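EreC (Klebsiella pneumoniae, PDB 6XCQ) probably hydrolyses the lactone ring ester of erythromycin-type macrolides, an esterase activity that gives bacteria resistance to these antibiotics. Local coordinates at residues A[275-286]-A[320-330]; A[307-317]-A[411-422]. The protein carries 1 engineered substitution. All blocks are in the same frame, centred on the assembly; numbering follows the deposited sequence. Where two conformers were deposited one is given.

Contact 1 (A[275-286]-A[320-330]); sequences EGDTSVRDSYMA and ELTAVPMGQHL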
loop_
_atom_site.group_PDB
_atom_site.type_symbol
_atom_site.label_atom_id
_atom_site.label_comp_id
_atom_site.label_asym_id
_atom_site.label_seq_id
_atom_site.Cartn_x
_atom_site.Cartn_y
_atom_site.Cartn_z
ATOM N N GLU A 275 20.672 2.482 -8.267
ATOM C CA GLU A 275 19.714 1.555 -8.857
ATOM C C GLU A 275 19.328 0.470 -7.858
ATOM O O GLU A 275 20.189 -0.115 -7.189
ATOM C CB GLU A 275 20.297 0.911 -10.113
ATOM C CG GLU A 275 19.417 -0.192 -10.659
ATOM C CD GLU A 275 20.018 -0.871 -11.866
ATOM O OE1 GLU A 275 21.144 -1.385 -11.757
ATOM O OE2 GLU A 275 19.367 -0.877 -12.928
ATOM N N GLY A 276 18.028 0.203 -7.762
ATOM C CA GLY A 276 17.506 -0.783 -6.839
ATOM C C GLY A 276 17.185 -0.275 -5.445
ATOM O O GLY A 276 16.493 -0.978 -4.698
ATOM N N ASP A 277 17.646 0.925 -5.067
ATOM C CA ASP A 277 17.438 1.383 -3.693
ATOM C C ASP A 277 15.959 1.527 -3.353
ATOM O O ASP A 277 15.570 1.320 -2.197
ATOM C CB ASP A 277 18.173 2.702 -3.443
ATOM C CG ASP A 277 19.532 2.503 -2.759
ATOM O OD1 ASP A 277 19.934 1.338 -2.503
ATOM O OD2 ASP A 277 20.196 3.523 -2.464
ATOM N N THR A 278 15.106 1.829 -4.340
ATOM C CA THR A 278 13.685 1.980 -4.032
ATOM C C THR A 278 12.987 0.654 -3.717
ATOM O O THR A 278 11.774 0.659 -3.483
ATOM C CB THR A 278 12.956 2.701 -5.170
ATOM O OG1 THR A 278 13.039 1.919 -6.366
ATOM C CG2 THR A 278 13.582 4.074 -5.424
ATOM N N SER A 279 13.701 -0.473 -3.674
ATOM C CA SER A 279 13.114 -1.718 -3.189
ATOM C C SER A 279 12.962 -1.756 -1.669
ATOM O O SER A 279 12.285 -2.650 -1.149
ATOM C CB SER A 279 13.973 -2.918 -3.607
ATOM O OG SER A 279 14.439 -2.791 -4.936
ATOM N N VAL A 280 13.564 -0.814 -0.942
ATOM C CA VAL A 280 13.681 -0.982 0.506
ATOM C C VAL A 280 12.321 -0.836 1.178
ATOM O O VAL A 280 11.934 -1.659 2.015
ATOM C CB VAL A 280 14.715 0.004 1.077
ATOM C CG1 VAL A 280 14.530 0.155 2.569
ATOM C CG2 VAL A 280 16.128 -0.487 0.770
ATOM N N ARG A 281 11.569 0.210 0.831
ATOM C CA ARG A 281 10.225 0.343 1.392
ATOM C C ARG A 281 9.338 -0.845 1.025
ATOM O O ARG A 281 8.603 -1.359 1.878
ATOM C CB ARG A 281 9.574 1.646 0.929
ATOM C CG ARG A 281 8.140 1.776 1.413
ATOM C CD ARG A 281 7.427 2.983 0.860
ATOM N NE ARG A 281 5.991 2.722 0.745
ATOM C CZ ARG A 281 5.355 2.453 -0.393
ATOM N NH1 ARG A 281 6.015 2.430 -1.552
ATOM N NH2 ARG A 281 4.045 2.228 -0.371
ATOM N N ASP A 282 9.376 -1.300 -0.235
ATOM C CA ASP A 282 8.515 -2.431 -0.597
ATOM C C ASP A 282 8.909 -3.711 0.127
ATOM O O ASP A 282 8.059 -4.583 0.343
ATOM C CB ASP A 282 8.523 -2.723 -2.095
ATOM C CG ASP A 282 7.513 -1.880 -2.870
ATOM O OD1 ASP A 282 7.490 -0.648 -2.682
ATOM O OD2 ASP A 282 6.694 -2.477 -3.599
ATOM N N SER A 283 10.181 -3.874 0.475
ATOM C CA SER A 283 10.521 -5.091 1.207
ATOM C C SER A 283 10.051 -5.007 2.656
ATOM O O SER A 283 9.703 -6.027 3.246
ATOM C CB SER A 283 12.028 -5.373 1.140
ATOM O OG SER A 283 12.784 -4.464 1.920
ATOM N N TYR A 284 10.022 -3.802 3.231
ATOM C CA TYR A 284 9.366 -3.616 4.520
ATOM C C TYR A 284 7.915 -4.076 4.474
ATOM O O TYR A 284 7.488 -4.898 5.293
ATOM C CB TYR A 284 9.441 -2.150 4.948
ATOM C CG TYR A 284 8.704 -1.909 6.234
ATOM C CD1 TYR A 284 9.308 -2.185 7.455
ATOM C CD2 TYR A 284 7.393 -1.435 6.235
ATOM C CE1 TYR A 284 8.644 -1.983 8.646
ATOM C CE2 TYR A 284 6.719 -1.223 7.421
ATOM C CZ TYR A 284 7.353 -1.500 8.626
ATOM O OH TYR A 284 6.704 -1.303 9.820
ATOM N N MET A 285 7.132 -3.541 3.523
ATOM C CA MET A 285 5.735 -3.949 3.377
ATOM C C MET A 285 5.584 -5.465 3.251
ATOM O O MET A 285 4.711 -6.063 3.892
ATOM C CB MET A 285 5.112 -3.252 2.161
ATOM C CG MET A 285 4.888 -1.771 2.416
ATOM S SD MET A 285 3.830 -1.028 1.177
ATOM C CE MET A 285 4.991 -1.051 -0.147
ATOM N N ALA A 286 6.414 -6.103 2.413
ATOM C CA ALA A 286 6.342 -7.558 2.270
ATOM C C ALA A 286 6.615 -8.251 3.599
ATOM O O ALA A 286 5.965 -9.249 3.932
ATOM C CB ALA A 286 7.335 -8.054 1.218
ATOM N N GLU A 320 13.562 4.928 -11.570
ATOM C CA GLU A 320 14.111 3.675 -11.056
ATOM C C GLU A 320 14.297 2.699 -12.209
ATOM O O GLU A 320 13.315 2.219 -12.788
ATOM C CB GLU A 320 13.202 3.074 -9.987
ATOM C CG GLU A 320 13.663 1.707 -9.516
ATOM C CD GLU A 320 14.966 1.763 -8.729
ATOM O OE1 GLU A 320 16.038 1.566 -9.349
ATOM O OE2 GLU A 320 14.913 2.000 -7.493
ATOM N N LEU A 321 15.558 2.386 -12.521
ATOM C CA LEU A 321 15.834 1.443 -13.600
ATOM C C LEU A 321 15.316 0.049 -13.280
ATOM O O LEU A 321 14.895 -0.678 -14.187
ATOM C CB LEU A 321 17.331 1.382 -13.884
ATOM C CG LEU A 321 17.926 2.531 -14.688
ATOM C CD1 LEU A 321 19.337 2.169 -15.080
ATOM C CD2 LEU A 321 17.078 2.814 -15.915
ATOM N N THR A 322 15.350 -0.350 -12.010
ATOM C CA THR A 322 14.844 -1.654 -11.621
ATOM C C THR A 322 14.665 -1.638 -10.116
ATOM O O THR A 322 15.609 -1.315 -9.386
ATOM C CB THR A 322 15.803 -2.787 -12.037
ATOM O OG1 THR A 322 15.893 -2.864 -13.464
ATOM C CG2 THR A 322 15.329 -4.133 -11.495
ATOM N N ALA A 323 13.460 -1.929 -9.640
ATOM C CA ALA A 323 13.239 -2.163 -8.218
ATOM C C ALA A 323 12.492 -3.473 -8.042
ATOM O O ALA A 323 11.761 -3.933 -8.930
ATOM C CB ALA A 323 12.466 -1.036 -7.542
ATOM N N VAL A 324 12.721 -4.092 -6.894
ATOM C CA VAL A 324 12.028 -5.315 -6.516
ATOM C C VAL A 324 10.747 -4.901 -5.795
ATOM O O VAL A 324 10.831 -4.192 -4.783
ATOM C CB VAL A 324 12.915 -6.184 -5.620
ATOM C CG1 VAL A 324 12.143 -7.390 -5.122
ATOM C CG2 VAL A 324 14.162 -6.606 -6.377
ATOM N N PRO A 325 9.572 -5.257 -6.298
ATOM C CA PRO A 325 8.329 -4.855 -5.633
ATOM C C PRO A 325 7.986 -5.785 -4.485
ATOM O O PRO A 325 8.468 -6.913 -4.401
ATOM C CB PRO A 325 7.275 -4.976 -6.739
ATOM C CG PRO A 325 7.827 -6.065 -7.615
ATOM C CD PRO A 325 9.321 -5.991 -7.550
ATOM N N MET A 326 7.103 -5.289 -3.612
ATOM C CA MET A 326 6.566 -6.110 -2.530
ATOM C C MET A 326 6.060 -7.460 -3.045
ATOM O O MET A 326 6.349 -8.510 -2.464
ATOM C CB MET A 326 5.443 -5.353 -1.818
ATOM C CG MET A 326 4.673 -6.202 -0.809
ATOM S SD MET A 326 3.139 -5.424 -0.243
ATOM C CE MET A 326 2.152 -5.442 -1.739
ATOM N N GLY A 327 5.314 -7.455 -4.154
ATOM C CA GLY A 327 4.749 -8.703 -4.653
ATOM C C GLY A 327 5.786 -9.758 -5.011
ATOM O O GLY A 327 5.514 -10.958 -4.904
ATOM N N GLN A 328 6.979 -9.339 -5.441
ATOM C CA GLN A 328 8.002 -10.313 -5.806
ATOM C C GLN A 328 8.513 -11.041 -4.569
ATOM O O GLN A 328 8.817 -12.241 -4.631
ATOM C CB GLN A 328 9.158 -9.641 -6.564
ATOM C CG GLN A 328 10.235 -10.630 -7.090
ATOM C CD GLN A 328 11.248 -10.006 -8.052
ATOM O OE1 GLN A 328 11.188 -8.815 -8.358
ATOM N NE2 GLN A 328 12.186 -10.825 -8.540
ATOM N N HIS A 329 8.595 -10.339 -3.430
ATOM C CA HIS A 329 8.901 -11.007 -2.168
ATOM C C HIS A 329 7.791 -11.981 -1.792
ATOM O O HIS A 329 8.048 -13.146 -1.473
ATOM C CB HIS A 329 9.091 -9.984 -1.035
ATOM C CG HIS A 329 10.280 -9.084 -1.190
ATOM N ND1 HIS A 329 11.511 -9.373 -0.644
ATOM C CD2 HIS A 329 10.415 -7.886 -1.810
ATOM C CE1 HIS A 329 12.353 -8.390 -0.915
ATOM N NE2 HIS A 329 11.712 -7.472 -1.619
ATOM N N LEU A 330 6.542 -11.511 -1.812
ATOM C CA LEU A 330 5.422 -12.355 -1.414
ATOM C C LEU A 330 5.257 -13.564 -2.321
ATOM O O LEU A 330 4.857 -14.639 -1.855
ATOM C CB LEU A 330 4.137 -11.533 -1.405
ATOM C CG LEU A 330 4.087 -10.425 -0.359
ATOM C CD1 LEU A 330 2.753 -9.660 -0.500
ATOM C CD2 LEU A 330 4.279 -11.019 1.058
HETATM O O HOH W 1 18.857 -2.263 -15.020
HETATM O O HOH W 2 11.454 -5.111 -2.296
#
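Asp282 accepts the backbone N-H of Met326 on OD2, with N and OD2 2.8 Å apart and an N-H...O angle of 164°. The bond uses the anti lone pair of the carboxylate. Met326 opens the helix 326-330, and Pro325 before it, at the N-cap position, has no N-H to give. The same OD2 also takes a bond from the side-chain ND2 of the engineered Asn309. Arg281 NH1 lies near Asp282 OD1 by charge alone, while its NH2 makes salt bridges to Glu98 and Asp156.

One turn earlier, Ser279 OG stands between two partners. Ser279 OG accepts from Val324 N at 2.9 Å and donates to Gly276 O. Its chi1 of -41° puts OG beside its own backbone N, facing the strand end. The Glu320 chain bends beyond CG, and OE1 receives Gly276 N at 2.9 Å in a nearly straight bond. That donor lies on the syn side of OE1, tilted from the carboxylate plane. The positive phi of Gly276 suits a residue without CB at this turn.

A water bridges the backbones, donating to Ser279 O and Val324 O. It is also bonded to His329 NE2, at 2.5 Å, with the direction unsettled. Ser283 CA lies over one face of the His329 ring in a CH-pi contact, 4.2 Å from the centroid. Beyond it the contact turns apolar. Ala286 CB packs on Met326 CG at 3.8 Å, and Met285 CB meets Met326 SD.

The helices 279-286 and 326-330 cross at -44°. The arrangement is a beta turn of type I, Gly276 to Ser279, leading into a helix whose first turns hold a strand-to-helix connection through side-chain acceptors for backbone N-H groups.

Contact 2 (A[307-317]-A[411-422]); sequences NNNLQKTPVSF and ASVETNLSEAFD. Engineered in segment 307-317: Asn309 (natural residue His).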
loop_
_atom_site.group_PDB
_atom_site.type_symbol
_atom_site.label_atom_id
_atom_site.label_comp_id
_atom_site.label_asym_id
_atom_site.label_seq_id
_atom_site.Cartn_x
_atom_site.Cartn_y
_atom_site.Cartn_z
ATOM N N ASN A 307 -0.442 -1.096 -8.527
ATOM C CA ASN A 307 0.047 -2.140 -9.438
ATOM C C ASN A 307 1.547 -2.357 -9.273
ATOM O O ASN A 307 2.024 -3.497 -9.214
ATOM C CB ASN A 307 -0.226 -1.781 -10.909
ATOM C CG ASN A 307 -1.685 -1.949 -11.319
ATOM O OD1 ASN A 307 -2.550 -2.289 -10.512
ATOM N ND2 ASN A 307 -1.956 -1.701 -12.602
ATOM N N ASN A 308 2.312 -1.260 -9.237
ATOM C CA ASN A 308 3.763 -1.358 -9.133
ATOM C C ASN A 308 4.212 -2.022 -7.831
ATOM O O ASN A 308 5.321 -2.564 -7.784
ATOM C CB ASN A 308 4.406 0.027 -9.235
ATOM C CG ASN A 308 4.178 0.687 -10.588
ATOM O OD1 ASN A 308 3.530 0.133 -11.464
ATOM N ND2 ASN A 308 4.704 1.887 -10.748
ATOM N N ASN A 309 3.399 -1.982 -6.771
ATOM C CA ASN A 309 3.801 -2.665 -5.542
ATOM C C ASN A 309 3.380 -4.131 -5.552
ATOM O O ASN A 309 4.105 -4.985 -5.033
ATOM C CB ASN A 309 3.202 -2.000 -4.292
ATOM C CG ASN A 309 3.560 -0.532 -4.159
ATOM O OD1 ASN A 309 2.687 0.330 -4.223
ATOM N ND2 ASN A 309 4.836 -0.246 -3.929
ATOM N N LEU A 310 2.216 -4.435 -6.123
ATOM C CA LEU A 310 1.705 -5.798 -6.133
ATOM C C LEU A 310 2.409 -6.683 -7.151
ATOM O O LEU A 310 2.366 -7.913 -7.013
ATOM C CB LEU A 310 0.206 -5.797 -6.441
ATOM C CG LEU A 310 -0.747 -5.060 -5.496
ATOM C CD1 LEU A 310 -2.150 -5.196 -6.048
ATOM C CD2 LEU A 310 -0.690 -5.641 -4.106
ATOM N N GLN A 311 3.013 -6.081 -8.177
ATOM C CA GLN A 311 3.663 -6.814 -9.262
ATOM C C GLN A 311 4.644 -7.839 -8.708
ATOM O O GLN A 311 5.299 -7.595 -7.696
ATOM C CB GLN A 311 4.398 -5.812 -10.161
ATOM C CG GLN A 311 4.948 -6.377 -11.458
ATOM C CD GLN A 311 5.387 -5.289 -12.415
ATOM O OE1 GLN A 311 4.660 -4.317 -12.664
ATOM N NE2 GLN A 311 6.584 -5.440 -12.955
ATOM N N LYS A 312 4.730 -9.009 -9.346
ATOM C CA LYS A 312 5.574 -10.075 -8.803
ATOM C C LYS A 312 6.928 -10.181 -9.495
ATOM O O LYS A 312 7.730 -11.037 -9.125
ATOM C CB LYS A 312 4.834 -11.420 -8.866
ATOM C CG LYS A 312 3.484 -11.393 -8.133
ATOM C CD LYS A 312 2.802 -12.764 -8.050
ATOM C CE LYS A 312 2.284 -13.244 -9.388
ATOM N NZ LYS A 312 1.394 -14.447 -9.218
ATOM N N THR A 313 7.204 -9.327 -10.470
ATOM C CA THR A 313 8.468 -9.297 -11.201
ATOM C C THR A 313 9.080 -7.908 -11.053
ATOM O O THR A 313 8.368 -6.972 -10.647
ATOM C CB THR A 313 8.226 -9.619 -12.675
ATOM O OG1 THR A 313 7.353 -8.618 -13.218
ATOM C CG2 THR A 313 7.620 -11.026 -12.841
ATOM N N PRO A 314 10.364 -7.717 -11.380
ATOM C CA PRO A 314 10.978 -6.399 -11.185
ATOM C C PRO A 314 10.284 -5.298 -11.977
ATOM O O PRO A 314 9.866 -5.485 -13.129
ATOM C CB PRO A 314 12.419 -6.610 -11.664
ATOM C CG PRO A 314 12.676 -8.047 -11.392
ATOM C CD PRO A 314 11.384 -8.734 -11.718
ATOM N N VAL A 315 10.200 -4.130 -11.343
ATOM C CA VAL A 315 9.488 -2.969 -11.857
ATOM C C VAL A 315 10.507 -1.964 -12.369
ATOM O O VAL A 315 11.442 -1.589 -11.647
ATOM C CB VAL A 315 8.612 -2.336 -10.760
ATOM C CG1 VAL A 315 7.944 -1.059 -11.271
ATOM C CG2 VAL A 315 7.569 -3.337 -10.243
ATOM N N SER A 316 10.354 -1.547 -13.618
ATOM C CA SER A 316 11.096 -0.407 -14.147
ATOM C C SER A 316 10.116 0.731 -14.391
ATOM O O SER A 316 9.213 0.605 -15.225
ATOM C CB SER A 316 11.831 -0.744 -15.439
ATOM O OG SER A 316 12.359 0.453 -15.986
ATOM N N PHE A 317 10.303 1.838 -13.676
ATOM C CA PHE A 317 9.352 2.939 -13.729
ATOM C C PHE A 317 10.022 4.235 -13.286
ATOM O O PHE A 317 10.847 4.232 -12.365
ATOM C CB PHE A 317 8.144 2.622 -12.840
ATOM C CG PHE A 317 7.069 3.666 -12.870
ATOM C CD1 PHE A 317 6.116 3.661 -13.868
ATOM C CD2 PHE A 317 6.994 4.632 -11.879
ATOM C CE1 PHE A 317 5.111 4.611 -13.886
ATOM C CE2 PHE A 317 5.996 5.588 -11.894
ATOM C CZ PHE A 317 5.056 5.578 -12.898
ATOM N N ALA A 411 2.519 6.690 -17.594
ATOM C CA ALA A 411 3.477 5.954 -18.408
ATOM C C ALA A 411 3.033 4.501 -18.556
ATOM O O ALA A 411 1.833 4.219 -18.502
ATOM C CB ALA A 411 4.879 6.043 -17.788
ATOM N N SER A 412 3.987 3.586 -18.773
ATOM C CA SER A 412 3.746 2.144 -18.770
ATOM C C SER A 412 4.930 1.418 -18.136
ATOM O O SER A 412 6.033 1.950 -18.052
ATOM C CB SER A 412 3.506 1.572 -20.184
ATOM O OG SER A 412 2.326 2.087 -20.782
ATOM N N VAL A 413 4.686 0.193 -17.679
ATOM C CA VAL A 413 5.749 -0.722 -17.290
ATOM C C VAL A 413 5.751 -1.858 -18.302
ATOM O O VAL A 413 4.723 -2.168 -18.908
ATOM C CB VAL A 413 5.597 -1.271 -15.848
ATOM C CG1 VAL A 413 5.467 -0.132 -14.854
ATOM C CG2 VAL A 413 4.412 -2.217 -15.745
ATOM N N GLU A 414 6.910 -2.471 -18.496
ATOM C CA GLU A 414 7.043 -3.624 -19.377
ATOM C C GLU A 414 7.597 -4.795 -18.587
ATOM O O GLU A 414 8.546 -4.638 -17.817
ATOM C CB GLU A 414 7.961 -3.322 -20.560
ATOM C CG GLU A 414 8.352 -4.572 -21.345
ATOM C CD GLU A 414 8.831 -4.276 -22.769
ATOM O OE1 GLU A 414 9.209 -3.106 -23.043
ATOM O OE2 GLU A 414 8.823 -5.220 -23.606
ATOM N N THR A 415 7.019 -5.974 -18.795
ATOM C CA THR A 415 7.400 -7.152 -18.023
ATOM C C THR A 415 6.784 -8.363 -18.716
ATOM O O THR A 415 6.136 -8.242 -19.766
ATOM C CB THR A 415 6.939 -7.004 -16.563
ATOM O OG1 THR A 415 7.511 -8.038 -15.746
ATOM C CG2 THR A 415 5.441 -7.058 -16.498
ATOM N N ASN A 416 7.017 -9.536 -18.139
ATOM C CA ASN A 416 6.273 -10.742 -18.495
ATOM C C ASN A 416 5.005 -10.735 -17.660
ATOM O O ASN A 416 5.047 -11.024 -16.459
ATOM C CB ASN A 416 7.089 -12.007 -18.230
ATOM C CG ASN A 416 6.348 -13.285 -18.612
ATOM O OD1 ASN A 416 5.150 -13.448 -18.356
ATOM N ND2 ASN A 416 7.069 -14.203 -19.231
ATOM N N LEU A 417 3.874 -10.438 -18.298
ATOM C CA LEU A 417 2.651 -10.208 -17.543
ATOM C C LEU A 417 2.039 -11.494 -16.994
ATOM O O LEU A 417 1.261 -11.425 -16.037
ATOM C CB LEU A 417 1.638 -9.432 -18.402
ATOM C CG LEU A 417 2.088 -7.990 -18.680
ATOM C CD1 LEU A 417 1.392 -7.424 -19.910
ATOM C CD2 LEU A 417 1.851 -7.071 -17.476
ATOM N N SER A 418 2.364 -12.657 -17.560
ATOM C CA SER A 418 1.910 -13.911 -16.956
ATOM C C SER A 418 2.602 -14.166 -15.621
ATOM O O SER A 418 2.000 -14.722 -14.693
ATOM C CB SER A 418 2.156 -15.082 -17.907
ATOM O OG SER A 418 3.530 -15.181 -18.245
ATOM N N GLU A 419 3.867 -13.779 -15.510
ATOM C CA GLU A 419 4.584 -13.931 -14.253
ATOM C C GLU A 419 4.311 -12.776 -13.303
ATOM O O GLU A 419 4.407 -12.947 -12.082
ATOM C CB GLU A 419 6.079 -14.009 -14.537
ATOM C CG GLU A 419 6.439 -15.157 -15.450
ATOM C CD GLU A 419 7.887 -15.523 -15.326
ATOM O OE1 GLU A 419 8.185 -16.722 -15.138
ATOM O OE2 GLU A 419 8.727 -14.597 -15.418
ATOM N N ALA A 420 3.984 -11.601 -13.846
ATOM C CA ALA A 420 3.884 -10.390 -13.041
ATOM C C ALA A 420 2.569 -10.316 -12.277
ATOM O O ALA A 420 2.548 -9.876 -11.121
ATOM C CB ALA A 420 4.048 -9.162 -13.938
ATOM N N PHE A 421 1.463 -10.725 -12.904
ATOM C CA PHE A 421 0.148 -10.663 -12.279
ATOM C C PHE A 421 -0.601 -11.956 -12.552
ATOM O O PHE A 421 -0.327 -12.652 -13.529
ATOM C CB PHE A 421 -0.659 -9.462 -12.804
ATOM C CG PHE A 421 -0.007 -8.151 -12.510
ATOM C CD1 PHE A 421 -0.144 -7.563 -11.250
ATOM C CD2 PHE A 421 0.787 -7.530 -13.456
ATOM C CE1 PHE A 421 0.473 -6.352 -10.968
ATOM C CE2 PHE A 421 1.409 -6.325 -13.167
ATOM C CZ PHE A 421 1.248 -5.745 -11.910
ATOM N N ASP A 422 -1.571 -12.258 -11.686
ATOM C CA ASP A 422 -2.435 -13.414 -11.896
ATOM C C ASP A 422 -3.668 -13.078 -12.722
ATOM O O ASP A 422 -4.142 -13.938 -13.470
ATOM C CB ASP A 422 -2.872 -14.010 -10.556
ATOM C CG ASP A 422 -1.703 -14.598 -9.768
ATOM O OD1 ASP A 422 -1.316 -15.756 -10.035
ATOM O OD2 ASP A 422 -1.151 -13.882 -8.904
HETATM O O HOH W 3 1.126 -14.964 -12.076
HETATM O O HOH W 4 8.568 -3.768 -15.065
HETATM O O HOH W 5 10.058 -7.276 -14.986
HETATM O O HOH W 6 8.951 -1.265 -17.163
#
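Lys312 N donates to Ala420 O at 2.9 Å, while the strands 315-317 and 411-414 run roughly antiparallel, with axes 6.5 Å apart at 153°. Waters span the space between these strands. One accepts from Glu414 N and lies within bonding distance of Ser316 O. Another accepts from Ser316 N and lies within bonding distance of Pro314 O and Glu414 O.

The Lys312 side chain bends at chi3 and carries NZ to Asp422 OD2 at 2.6 Å, a salt bridge. NZ comes from above the carboxylate plane. The same OD2 accepts from Ala340 N, so the bridge is tied to strand 338-345 of the main sheet. A water accepts from NZ and lies within bonding distance of Ser418 O.

Each strand belongs to a separate two-stranded antiparallel hairpin, 315-317 with 320-323 and 411-414 with 405-408. The contact sets these two hairpins side by side, in an esterase fold built on a mixed eight-stranded sheet.

Thr313 OG1 and Thr415 OG1 share a hydrogen bond of 2.6 Å whose donor may be either. Gln311 NE2 also donates to Thr313 OG1, which lies tilted from the Gln311 amide plane. Chi1 of -171° swings the Gln311 chain away from its backbone N and along the Phe421 ring. Gln311 CB lies 3.6 Å from Phe421 CZ, and amide and ring planes stand 71° apart. Asn307 O meets the ring at its edge, in plane. Val413 CG2 touches Gln311 OE1, and Val413 CG1 sits 4.0 Å from Phe317 CD1. One face of the Phe317 ring has Asn308 ND2 above it, off toward the rim; Asn308 OD1 accepts from Ser408 OG.

How the contacts relate
From the N terminus, 275-286 comes first and begins helix 279-295. The chain then passes through strand 301-304 of the main sheet and reaches 307-317. It turns back at once into 320-330, which closes contact 1 onto 275-286. Contact 2 closes much later, when 411-422 returns to 307-317, so the two loops cross. Strands 315-317 and 320-323 form one hairpin, and its two sides face different partners. Ala323 N probably hydrogen-bonds to Val315 O, and Gly327 N to Asn309 O, joining the contacts directly. Together they tie helix 279-295, this hairpin and the hairpin of 405-408 and 411-414 beside the main sheet.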